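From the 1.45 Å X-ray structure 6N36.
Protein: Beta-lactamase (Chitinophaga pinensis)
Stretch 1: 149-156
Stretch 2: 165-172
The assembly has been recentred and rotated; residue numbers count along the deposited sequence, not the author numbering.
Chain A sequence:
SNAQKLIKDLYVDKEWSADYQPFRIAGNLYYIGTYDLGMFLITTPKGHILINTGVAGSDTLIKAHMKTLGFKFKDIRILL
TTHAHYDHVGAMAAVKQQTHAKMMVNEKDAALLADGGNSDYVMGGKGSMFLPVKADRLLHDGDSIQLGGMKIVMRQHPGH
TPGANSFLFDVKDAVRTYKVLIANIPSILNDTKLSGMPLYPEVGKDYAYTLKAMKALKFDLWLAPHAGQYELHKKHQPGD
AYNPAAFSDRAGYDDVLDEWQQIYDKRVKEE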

# COMPACT_ATOMS: atom_id res chain seq x y z
N GLY A 149 14.23 12.56 -9.82
CA GLY A 149 14.87 11.47 -10.58
C GLY A 149 14.11 10.16 -10.50
O GLY A 149 14.44 9.26 -11.29
N MET A 150 13.20 10.01 -9.54
CA MET A 150 12.38 8.78 -9.40
C MET A 150 11.18 8.84 -10.33
O MET A 150 10.58 9.93 -10.52
CB MET A 150 11.86 8.61 -7.96
CG MET A 150 12.92 8.20 -7.05
SD MET A 150 13.76 6.66 -7.38
CE MET A 150 12.31 5.60 -7.35
N LYS A 151 10.86 7.67 -10.86
CA LYS A 151 9.65 7.45 -11.68
C LYS A 151 8.90 6.25 -11.11
O LYS A 151 9.41 5.13 -11.13
CB LYS A 151 10.03 7.20 -13.15
CG LYS A 151 8.81 6.95 -14.01
CD LYS A 151 9.06 6.96 -15.52
CE LYS A 151 7.78 6.67 -16.27
NZ LYS A 151 7.83 7.14 -17.68
N ILE A 152 7.73 6.52 -10.57
CA ILE A 152 6.86 5.47 -10.01
C ILE A 152 5.67 5.30 -10.95
O ILE A 152 4.99 6.29 -11.24
CB ILE A 152 6.38 5.92 -8.62
CG1 ILE A 152 7.54 6.13 -7.64
CG2 ILE A 152 5.36 4.92 -8.11
CD1 ILE A 152 7.09 6.95 -6.45
N VAL A 153 5.43 4.07 -11.38
CA VAL A 153 4.24 3.76 -12.21
C VAL A 153 3.14 3.11 -11.36
O VAL A 153 3.43 2.17 -10.62
CB VAL A 153 4.64 2.89 -13.40
CG1 VAL A 153 3.38 2.52 -14.18
CG2 VAL A 153 5.65 3.60 -14.28
N MET A 154 1.93 3.67 -11.41
CA MET A 154 0.75 3.09 -10.71
C MET A 154 0.08 2.07 -11.65
O MET A 154 -0.06 2.39 -12.88
CB MET A 154 -0.25 4.15 -10.30
CG MET A 154 -1.37 3.56 -9.46
SD MET A 154 -2.77 2.96 -10.53
CE MET A 154 -3.71 4.46 -10.62
N ARG A 155 -0.22 0.87 -11.17
CA ARG A 155 -1.02 -0.08 -11.94
C ARG A 155 -2.31 -0.35 -11.19
O ARG A 155 -2.24 -0.66 -9.99
CB ARG A 155 -0.29 -1.38 -12.26
CG ARG A 155 0.98 -1.23 -13.09
CD ARG A 155 0.75 -0.62 -14.45
NE ARG A 155 -0.35 -1.17 -15.21
CZ ARG A 155 -0.25 -2.16 -16.10
NH1 ARG A 155 0.90 -2.78 -16.31
NH2 ARG A 155 -1.36 -2.59 -16.69
N GLN A 156 -3.46 -0.23 -11.86
CA GLN A 156 -4.77 -0.46 -11.22
C GLN A 156 -4.96 -1.96 -11.01
O GLN A 156 -4.94 -2.73 -11.98
CB GLN A 156 -5.93 0.16 -11.99
CG GLN A 156 -5.89 1.68 -12.06
CD GLN A 156 -7.06 2.19 -12.87
OE1 GLN A 156 -7.41 1.58 -13.89
NE2 GLN A 156 -7.63 3.32 -12.47
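Stretch 2, residues 165-172: NSFLFDVK

How does stretch 2 lie on stretch 1? It is a β-strand throughout, residues 165-172, running antiparallel beside strand 150-156; their N-to-C directions make an angle of 154°, and the axes approach to 4.6 Å. Asn165 therefore starts beside Gln156, with CA atoms 4.5 Å apart, and the chain then runs back toward Met150.

How does the first half of the strand meet its neighbour? Asn165, with chi1 in p, sets its CB 3.2 Å from Arg155 O, while its OD1 lies 3.4 Å from Met154 CG. Ser166 then pairs with Arg155 through two nearly straight hydrogen bonds, Ser166 N to Arg155 O at 3.0 Å and Arg155 N to Ser166 O at 2.9 Å. Phe167 belongs to a non-hydrogen-bonded pair with Met154, so its CA turns toward a carbonyl instead, 3.3 Å from Val153 O. Its side chain, chi1 m, shares a face with Ile152 and Met154; Phe167 CD1 lies 3.8 Å from Ile152 CG2, and Phe167 CE1 3.7 Å from Met154 CG. Leu168 restores the full pattern: its N reaches Val153 O at 2.9 Å, and its O receives Val153 N at 2.8 Å. The side chains alternate, so Leu168 lies on the other face with Ser166, Val153 and Arg155, its CD1 4.2 Å from Arg155 CG.

Where does Phe169 go? It returns to the Phe167 face, where its CB packs 4.0 Å from Ile152 CG1.

What happens beyond Phe169? Water takes over the bridging between backbones. One water accepts from Asp170 N at 2.9 Å and donates to Lys151 O at 2.8 Å; a second donates to Asp170 O at 2.8 Å and accepts from Lys151 N at 3.1 Å. Val171 keeps a looser apolar contact, CG1 to Met150 CE at 4.4 Å, and Lys172 makes none.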

# COMPACT_ATOMS: atom_id res chain seq x y z
N ASN A 165 -4.40 -0.51 -5.92
CA ASN A 165 -3.35 -0.35 -6.94
C ASN A 165 -1.99 -0.74 -6.36
O ASN A 165 -1.77 -0.77 -5.11
CB ASN A 165 -3.36 1.05 -7.52
CG ASN A 165 -3.32 2.20 -6.56
OD1 ASN A 165 -3.68 3.28 -6.93
ND2 ASN A 165 -2.73 2.07 -5.38
N SER A 166 -1.09 -1.09 -7.27
CA SER A 166 0.32 -1.41 -6.94
C SER A 166 1.19 -0.31 -7.55
O SER A 166 0.73 0.42 -8.48
CB SER A 166 0.71 -2.77 -7.50
OG SER A 166 -0.16 -3.78 -6.98
N PHE A 167 2.46 -0.27 -7.13
CA PHE A 167 3.44 0.70 -7.61
C PHE A 167 4.70 -0.04 -8.03
O PHE A 167 5.18 -0.93 -7.31
CB PHE A 167 3.75 1.76 -6.55
CG PHE A 167 2.53 2.53 -6.12
CD1 PHE A 167 2.01 3.53 -6.92
CD2 PHE A 167 1.90 2.25 -4.91
CE1 PHE A 167 0.88 4.22 -6.55
CE2 PHE A 167 0.76 2.95 -4.54
CZ PHE A 167 0.26 3.95 -5.34
N LEU A 168 5.20 0.31 -9.21
CA LEU A 168 6.46 -0.25 -9.76
C LEU A 168 7.44 0.91 -9.93
O LEU A 168 7.06 1.98 -10.48
CB LEU A 168 6.19 -0.85 -11.15
CG LEU A 168 5.57 -2.24 -11.24
CD1 LEU A 168 5.00 -2.41 -12.67
CD2 LEU A 168 6.62 -3.33 -11.03
N PHE A 169 8.68 0.67 -9.56
CA PHE A 169 9.73 1.71 -9.69
C PHE A 169 11.09 1.07 -9.60
O PHE A 169 11.33 0.08 -8.88
CB PHE A 169 9.59 2.82 -8.63
CG PHE A 169 9.44 2.33 -7.21
CD1 PHE A 169 8.20 1.95 -6.75
CD2 PHE A 169 10.51 2.19 -6.36
CE1 PHE A 169 8.05 1.48 -5.46
CE2 PHE A 169 10.37 1.69 -5.08
CZ PHE A 169 9.14 1.33 -4.64
N ASP A 170 12.04 1.72 -10.26
CA ASP A 170 13.47 1.35 -10.20
C ASP A 170 14.17 2.11 -9.08
O ASP A 170 13.93 3.34 -8.92
CB ASP A 170 14.17 1.65 -11.53
CG ASP A 170 13.71 0.75 -12.66
OD1 ASP A 170 13.05 -0.30 -12.41
OD2 ASP A 170 14.03 1.09 -13.84
N VAL A 171 14.98 1.39 -8.31
CA VAL A 171 15.92 2.01 -7.33
C VAL A 171 17.35 1.58 -7.71
O VAL A 171 17.56 0.43 -8.14
CB VAL A 171 15.61 1.68 -5.86
CG1 VAL A 171 14.20 2.12 -5.51
CG2 VAL A 171 15.78 0.20 -5.54
N LYS A 172 18.28 2.47 -7.47
CA LYS A 172 19.72 2.26 -7.78
C LYS A 172 20.51 2.25 -6.47
O LYS A 172 20.27 3.15 -5.66
CB LYS A 172 20.21 3.45 -8.61
CG LYS A 172 19.61 3.56 -10.01
CD LYS A 172 20.11 4.81 -10.71
CE LYS A 172 19.80 4.83 -12.20
NZ LYS A 172 19.97 6.20 -12.72
O HOH W 1 11.42 3.64 -12.28
O HOH W 2 12.87 5.28 -10.62